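Local coordinates for actin-related protein 8 (Homo sapiens, PDB 4FO0), which binds ATP with low basal ATPase activity, does not polymerize, and serves as a proposed core component of the INO80 chromatin remodeling complex in transcription and probably DNA repair, at residues Y501-V506 against D540-P545; T248-V253 against C261-G266. One frame throughout, in Å; residues are numbered along the deposited sequence.

Contacts 1 and 2 are strand pairings in one six-stranded mixed sheet, their centres about 10 Å apart. Strands 503-507 and 247-253 are neighbours there, so the parallel edge pair of contact 1 continues directly into the antiparallel hairpin of contact 2. The join includes two probable backbone hydrogen bonds: Leu-505 N lies 2.7 Å from Cys-249 O, and Leu-505 O lies 2.8 Å from Val-251 N. The Leu-505 side chain also touches those of Thr-248 and Ile-250. The touching residues of both contacts stand back from the nucleotide, the side chain of Val-506 about 10 Å and that of Ile-250 about 11 Å from ATP, though the end of 248-253 holds Asp-252 and Val-253 of the ATP site.

Contact 1: residues Y501-V506 against D540-P545; sequences YSSILV and DVITRP
Ile-504 against Val-541 and Leu-505 against Ile-542 are the bridges of a parallel strand pair at one margin of a six-stranded mixed sheet, in which 540-542 is an outermost strand within this chain. The short strand segments run 19° from parallel and approach to 4.7 Å. Backbone hydrogen bonds support the pairing: Ile-504 N gives to Asp-540 O, Ile-542 N to Ile-504 O at 2.8 Å, and Val-506 N to Ile-542 O. Ahead of this regular ladder Asp-540 N reaches Ser-502 O at 3.1 Å, a bent bond (138° at the hydrogen) whose donor stands well above the carbonyl plane. The intervening chain includes helices 516-527 and 530-535, which makes the unit a beta-alpha-beta crossover within the actin fold.

Leu-505 and Ile-542 share one face, with their side chains crossing at a slant. The CD1 branch of Leu-505, placed by chi2 at 59°, does the touching, 3.6 Å from Ile-542 CG2 and 3.5 Å from Ile-542 O. Pro-545 adds its ring atom CG at 4.1 Å from the same Leu-505 CD1. The other face carries Ile-504 and Val-541, whose nearest side-chain atoms, CB of Ile-504 and CG2 of Val-541, are 4.3 Å apart; helix 516-527 packs here through Leu-520, Gln-521 and Ile-524. Beyond the last bridge, Thr-543 turns its methyl CG2 to Val-506 CB at 4.0 Å, while its OG1 is hydrogen-bonded to Gln-517.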
ATOM      1  N   TYR A 501      21.125   9.815  -4.396  1.00 59.04           N
ATOM      2  CA  TYR A 501      20.766  10.995  -3.604  1.00 49.82           C
ATOM      3  C   TYR A 501      20.073  12.001  -4.495  1.00 51.94           C
ATOM      4  O   TYR A 501      19.127  12.657  -4.073  1.00 63.97           O
ATOM      5  CB  TYR A 501      21.978  11.679  -2.963  1.00 41.54           C
ATOM      6  CG  TYR A 501      22.659  10.905  -1.864  1.00 43.18           C
ATOM      7  CD1 TYR A 501      22.069  10.752  -0.619  1.00 51.64           C
ATOM      8  CD2 TYR A 501      23.911  10.342  -2.067  1.00 63.25           C
ATOM      9  CE1 TYR A 501      22.704  10.033   0.398  1.00 54.52           C
ATOM     10  CE2 TYR A 501      24.552   9.627  -1.068  1.00 55.00           C
ATOM     11  CZ  TYR A 501      23.946   9.476   0.164  1.00 54.70           C
ATOM     12  OH  TYR A 501      24.596   8.760   1.149  1.00 52.09           O
ATOM     13  N   SER A 502      20.467  12.033  -5.736  1.00 46.50           N
ATOM     14  CA  SER A 502      20.017  13.051  -6.621  1.00 61.04           C
ATOM     15  C   SER A 502      18.616  12.765  -7.116  1.00 56.79           C
ATOM     16  O   SER A 502      17.947  13.618  -7.625  1.00 56.65           O
ATOM     17  CB  SER A 502      21.018  13.168  -7.755  1.00 60.98           C
ATOM     18  OG  SER A 502      20.410  13.010  -9.003  1.00 59.26           O
ATOM     19  N   SER A 503      18.181  11.539  -6.955  1.00 56.51           N
ATOM     20  CA  SER A 503      16.872  11.112  -7.433  1.00 52.74           C
ATOM     21  C   SER A 503      16.189  10.107  -6.513  1.00 49.07           C
ATOM     22  O   SER A 503      16.537   8.923  -6.495  1.00 48.77           O
ATOM     23  CB  SER A 503      17.003  10.512  -8.834  1.00 39.92           C
ATOM     24  OG  SER A 503      15.753  10.053  -9.313  1.00 55.81           O
ATOM     25  N   ILE A 504      15.206  10.583  -5.762  1.00 44.71           N
ATOM     26  CA  ILE A 504      14.391   9.699  -4.924  1.00 45.97           C
ATOM     27  C   ILE A 504      12.931   9.687  -5.383  1.00 44.78           C
ATOM     28  O   ILE A 504      12.210  10.687  -5.289  1.00 39.29           O
ATOM     29  CB  ILE A 504      14.479  10.091  -3.453  1.00 30.80           C
ATOM     30  CG1 ILE A 504      15.941  10.043  -3.002  1.00 50.35           C
ATOM     31  CG2 ILE A 504      13.639   9.162  -2.615  1.00 44.17           C
ATOM     32  CD1 ILE A 504      16.318  11.132  -2.009  1.00 44.40           C
ATOM     33  N   LEU A 505      12.507   8.548  -5.907  1.00 42.35           N
ATOM     34  CA  LEU A 505      11.151   8.407  -6.413  1.00 37.06           C
ATOM     35  C   LEU A 505      10.245   7.826  -5.338  1.00 37.31           C
ATOM     36  O   LEU A 505      10.578   6.818  -4.704  1.00 37.10           O
ATOM     37  CB  LEU A 505      11.154   7.498  -7.624  1.00 28.56           C
ATOM     38  CG  LEU A 505       9.796   7.152  -8.206  1.00 42.19           C
ATOM     39  CD1 LEU A 505       9.083   8.429  -8.617  1.00 42.36           C
ATOM     40  CD2 LEU A 505       9.966   6.173  -9.369  1.00 26.45           C
ATOM     41  N   VAL A 506       9.111   8.472  -5.114  1.00 34.42           N
ATOM     42  CA  VAL A 506       8.170   7.964  -4.124  1.00 39.64           C
ATOM     43  C   VAL A 506       6.845   7.519  -4.729  1.00 42.07           C
ATOM     44  O   VAL A 506       6.115   8.291  -5.361  1.00 50.06           O
ATOM     45  CB  VAL A 506       7.931   8.944  -2.981  1.00 28.79           C
ATOM     46  CG1 VAL A 506       6.899   8.362  -2.025  1.00 27.72           C
ATOM     47  CG2 VAL A 506       9.233   9.199  -2.264  1.00 40.78           C
ATOM     48  N   ASP A 540      16.613  15.560  -5.557  1.00 63.49           N
ATOM     49  CA  ASP A 540      15.300  15.666  -6.177  1.00 63.88           C
ATOM     50  C   ASP A 540      14.356  14.549  -5.725  1.00 57.28           C
ATOM     51  O   ASP A 540      14.602  13.370  -5.978  1.00 49.63           O
ATOM     52  CB  ASP A 540      15.423  15.682  -7.700  1.00 65.29           C
ATOM     53  CG  ASP A 540      14.233  16.337  -8.367  1.00 89.57           C
ATOM     54  OD1 ASP A 540      13.619  17.225  -7.729  1.00 93.00           O
ATOM     55  OD2 ASP A 540      13.910  15.966  -9.522  1.00 82.06           O
ATOM     56  N   VAL A 541      13.285  14.928  -5.038  1.00 54.18           N
ATOM     57  CA  VAL A 541      12.252  13.973  -4.677  1.00 38.77           C
ATOM     58  C   VAL A 541      11.094  14.060  -5.663  1.00 44.87           C
ATOM     59  O   VAL A 541      10.516  15.124  -5.863  1.00 60.35           O
ATOM     60  CB  VAL A 541      11.751  14.180  -3.240  1.00 42.97           C
ATOM     61  CG1 VAL A 541      10.608  13.243  -2.952  1.00 41.53           C
ATOM     62  CG2 VAL A 541      12.877  13.921  -2.259  1.00 35.06           C
ATOM     63  N   ILE A 542      10.775  12.935  -6.292  1.00 37.44           N
ATOM     64  CA  ILE A 542       9.705  12.885  -7.284  1.00 50.88           C
ATOM     65  C   ILE A 542       8.526  12.120  -6.713  1.00 47.51           C
ATOM     66  O   ILE A 542       8.690  10.983  -6.262  1.00 44.88           O
ATOM     67  CB  ILE A 542      10.170  12.180  -8.591  1.00 48.31           C
ATOM     68  CG1 ILE A 542      11.289  12.973  -9.264  1.00 33.29           C
ATOM     69  CG2 ILE A 542       9.017  11.946  -9.535  1.00 37.98           C
ATOM     70  CD1 ILE A 542      12.651  12.655  -8.658  1.00 52.08           C
ATOM     71  N   THR A 543       7.338  12.729  -6.740  1.00 52.64           N
ATOM     72  CA  THR A 543       6.149  12.071  -6.195  1.00 55.41           C
ATOM     73  C   THR A 543       5.039  11.860  -7.204  1.00 62.08           C
ATOM     74  O   THR A 543       4.310  10.872  -7.124  1.00 70.40           O
ATOM     75  CB  THR A 543       5.584  12.807  -4.983  1.00 52.32           C
ATOM     76  OG1 THR A 543       5.414  14.195  -5.304  1.00 58.77           O
ATOM     77  CG2 THR A 543       6.535  12.648  -3.800  1.00 35.81           C
ATOM     78  N   ARG A 544       4.895  12.794  -8.133  1.00 51.57           N
ATOM     79  CA  ARG A 544       3.908  12.660  -9.199  0.52 52.89           C
ATOM     80  C   ARG A 544       4.595  12.789 -10.547  1.00 52.55           C
ATOM     81  O   ARG A 544       4.364  13.745 -11.283  1.00 61.58           O
ATOM     82  CB  ARG A 544       2.816  13.726  -9.074  0.52 55.69           C
ATOM     83  CG  ARG A 544       1.931  13.599  -7.847  0.52 54.68           C
ATOM     84  CD  ARG A 544       0.673  14.437  -8.010  0.52 49.63           C
ATOM     85  NE  ARG A 544      -0.099  14.006  -9.168  0.52 51.25           N
ATOM     86  CZ  ARG A 544      -1.113  13.151  -9.113  0.52 47.28           C
ATOM     87  NH1 ARG A 544      -1.503  12.638  -7.951  0.52 36.87           N
ATOM     88  NH2 ARG A 544      -1.747  12.817 -10.223  0.52 39.37           N
ATOM     89  N   PRO A 545       5.409  11.805 -10.897  1.00 54.47           N
ATOM     90  CA  PRO A 545       6.132  11.862 -12.166  1.00 53.71           C
ATOM     91  C   PRO A 545       5.152  11.832 -13.321  1.00 56.01           C
ATOM     92  O   PRO A 545       4.233  11.023 -13.326  1.00 56.52           O
ATOM     93  CB  PRO A 545       6.960  10.581 -12.150  1.00 54.34           C
ATOM     94  CG  PRO A 545       6.202   9.658 -11.263  1.00 60.48           C
ATOM     95  CD  PRO A 545       5.605  10.526 -10.202  1.00 44.61           C
TER

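Contact 2: residues T248-V253 against C261-G266; sequences TCIVDV and CCVEDG
Ile-250 and Val-263 meet on one face of a beta hairpin, strands 247-253 and 258-264, whose first strand runs into Asp-252 and Val-253 of the ATP site, consistent with a phosphate-binding hairpin of the actin fold. They belong to the two hydrogen-bonded pairs that flank Cys-249/Cys-262, Ile-250 opposite Cys-261 and Thr-248 opposite Val-263, and touch on a diagonal, side chains slanted across each other. CG1 of Ile-250, anti to its carbonyl carbon (chi1 -41°), comes 4.0 Å from CG2 of Val-263. Thr-240 of helix 235-243 touches both residues.

Both pairs are hydrogen-bonded in each direction. Thr-248 N and Val-263 O are 2.9 Å apart, as are Val-263 N and Thr-248 O; Ile-250 N reaches Cys-261 O at 2.8 Å, and the return bond from Cys-261 N to Ile-250 O is longer, at 3.1 Å.

Between them sits the non-hydrogen-bonded pair Cys-249 and Cys-262, with side chains on the opposite face, where Ser-487 and Ile-488 of helix 480-489 pack on Cys-262. Cys-249 holds SG anti to its backbone N (chi1 180°), and its CB meets Cys-262 SG, at 4.2 Å, whereas Cys-249 SG stands 3.7 Å from Cys-261 O.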
ATOM      1  N   THR A 248      17.548   5.409  -9.872  1.00 40.83           N
ATOM      2  CA  THR A 248      16.833   6.152  -8.849  1.00 43.22           C
ATOM      3  C   THR A 248      16.667   5.314  -7.601  1.00 46.47           C
ATOM      4  O   THR A 248      16.638   4.083  -7.659  1.00 41.62           O
ATOM      5  CB  THR A 248      15.428   6.582  -9.375  1.00 52.66           C
ATOM      6  OG1 THR A 248      14.740   7.354  -8.392  1.00 45.19           O
ATOM      7  CG2 THR A 248      14.580   5.369  -9.728  1.00 46.97           C
ATOM      8  N   CYS A 249      16.583   5.985  -6.462  1.00 45.92           N
ATOM      9  CA  CYS A 249      16.131   5.326  -5.250  1.00 42.39           C
ATOM     10  C   CYS A 249      14.591   5.290  -5.273  1.00 48.34           C
ATOM     11  O   CYS A 249      13.940   6.323  -5.478  1.00 39.35           O
ATOM     12  CB  CYS A 249      16.654   6.071  -4.026  1.00 42.01           C
ATOM     13  SG  CYS A 249      16.162   5.356  -2.441  1.00 54.15           S
ATOM     14  N   ILE A 250      14.016   4.100  -5.102  1.00 42.47           N
ATOM     15  CA  ILE A 250      12.563   3.933  -5.123  1.00 42.76           C
ATOM     16  C   ILE A 250      12.024   3.657  -3.741  1.00 48.82           C
ATOM     17  O   ILE A 250      12.553   2.810  -3.015  1.00 48.50           O
ATOM     18  CB  ILE A 250      12.123   2.721  -5.941  1.00 46.81           C
ATOM     19  CG1 ILE A 250      12.953   2.614  -7.198  1.00 42.28           C
ATOM     20  CG2 ILE A 250      10.609   2.797  -6.239  1.00 33.70           C
ATOM     21  CD1 ILE A 250      12.942   3.893  -7.995  1.00 75.40           C
ATOM     22  N   VAL A 251      10.945   4.341  -3.399  1.00 33.75           N
ATOM     23  CA  VAL A 251      10.273   4.107  -2.133  1.00 42.36           C
ATOM     24  C   VAL A 251       8.820   3.818  -2.435  1.00 42.86           C
ATOM     25  O   VAL A 251       8.132   4.658  -3.009  1.00 41.60           O
ATOM     26  CB  VAL A 251      10.335   5.335  -1.215  1.00 37.14           C
ATOM     27  CG1 VAL A 251       9.662   5.021   0.093  1.00 39.35           C
ATOM     28  CG2 VAL A 251      11.775   5.768  -0.998  1.00 35.66           C
ATOM     29  N   ASP A 252       8.350   2.628  -2.081  1.00 35.82           N
ATOM     30  CA  ASP A 252       6.943   2.331  -2.281  1.00 35.63           C
ATOM     31  C   ASP A 252       6.258   2.300  -0.924  1.00 41.20           C
ATOM     32  O   ASP A 252       6.434   1.348  -0.158  1.00 35.96           O
ATOM     33  CB  ASP A 252       6.763   1.008  -3.028  1.00 31.87           C
ATOM     34  CG  ASP A 252       5.278   0.670  -3.310  1.00 60.40           C
ATOM     35  OD1 ASP A 252       4.389   1.092  -2.531  1.00 55.90           O
ATOM     36  OD2 ASP A 252       5.000  -0.030  -4.316  1.00 53.35           O
ATOM     37  N   VAL A 253       5.502   3.349  -0.613  1.00 33.40           N
ATOM     38  CA  VAL A 253       4.718   3.342   0.618  1.00 32.56           C
ATOM     39  C   VAL A 253       3.318   2.854   0.321  1.00 34.08           C
ATOM     40  O   VAL A 253       2.535   3.538  -0.350  1.00 40.81           O
ATOM     41  CB  VAL A 253       4.622   4.722   1.289  1.00 32.49           C
ATOM     42  CG1 VAL A 253       4.179   4.547   2.734  1.00 25.70           C
ATOM     43  CG2 VAL A 253       5.951   5.440   1.231  1.00 33.07           C
ATOM     44  N   CYS A 261      14.711   0.848  -1.979  1.00 28.52           N
ATOM     45  CA  CYS A 261      15.823   0.210  -2.662  1.00 36.90           C
ATOM     46  C   CYS A 261      16.396   1.109  -3.740  1.00 44.12           C
ATOM     47  O   CYS A 261      15.778   2.096  -4.143  1.00 41.70           O
ATOM     48  CB  CYS A 261      15.418  -1.145  -3.238  1.00 28.08           C
ATOM     49  SG  CYS A 261      14.535  -1.089  -4.825  1.00 43.68           S
ATOM     50  N   CYS A 262      17.595   0.778  -4.188  1.00 51.58           N
ATOM     51  CA  CYS A 262      18.223   1.543  -5.251  1.00 46.86           C
ATOM     52  C   CYS A 262      18.219   0.753  -6.532  1.00 41.19           C
ATOM     53  O   CYS A 262      18.636  -0.409  -6.562  1.00 44.35           O
ATOM     54  CB  CYS A 262      19.635   1.940  -4.857  1.00 41.60           C
ATOM     55  SG  CYS A 262      19.629   3.134  -3.525  1.00 50.44           S
ATOM     56  N   VAL A 263      17.724   1.384  -7.587  1.00 37.02           N
ATOM     57  CA  VAL A 263      17.579   0.703  -8.860  1.00 44.88           C
ATOM     58  C   VAL A 263      18.407   1.422  -9.894  1.00 47.99           C
ATOM     59  O   VAL A 263      18.364   2.651 -10.002  1.00 57.46           O
ATOM     60  CB  VAL A 263      16.100   0.627  -9.292  1.00 48.47           C
ATOM     61  CG1 VAL A 263      15.971   0.244 -10.757  1.00 46.30           C
ATOM     62  CG2 VAL A 263      15.353  -0.354  -8.414  1.00 36.75           C
ATOM     63  N   GLU A 264      19.183   0.641 -10.636  1.00 63.83           N
ATOM     64  CA  GLU A 264      20.081   1.163 -11.657  1.00 60.69           C
ATOM     65  C   GLU A 264      19.902   0.350 -12.929  1.00 57.45           C
ATOM     66  O   GLU A 264      20.377  -0.784 -13.025  1.00 59.20           O
ATOM     67  CB  GLU A 264      21.523   1.067 -11.172  1.00 57.11           C
ATOM     68  CG  GLU A 264      22.434   2.157 -11.695  1.00 67.26           C
ATOM     69  CD  GLU A 264      23.757   2.196 -10.955  1.00 84.07           C
ATOM     70  OE1 GLU A 264      23.996   1.293 -10.126  1.00 74.39           O
ATOM     71  OE2 GLU A 264      24.558   3.128 -11.192  1.00101.04           O
ATOM     72  N   ASP A 265      19.185   0.927 -13.887  1.00 61.88           N
ATOM     73  CA  ASP A 265      18.947   0.293 -15.188  1.00 67.22           C
ATOM     74  C   ASP A 265      18.326  -1.095 -15.081  1.00 61.68           C
ATOM     75  O   ASP A 265      18.907  -2.076 -15.550  1.00 62.29           O
ATOM     76  CB  ASP A 265      20.246   0.199 -15.993  1.00 69.19           C
ATOM     77  CG  ASP A 265      21.059   1.477 -15.941  1.00 90.67           C
ATOM     78  OD1 ASP A 265      20.480   2.570 -16.160  1.00 92.41           O
ATOM     79  OD2 ASP A 265      22.277   1.384 -15.665  1.00 69.15           O
ATOM     80  N   GLY A 266      17.144  -1.176 -14.473  1.00 62.68           N
ATOM     81  CA  GLY A 266      16.410  -2.429 -14.401  1.00 50.07           C
ATOM     82  C   GLY A 266      16.948  -3.378 -13.341  1.00 51.61           C
ATOM     83  O   GLY A 266      16.550  -4.546 -13.265  1.00 53.19           O
TER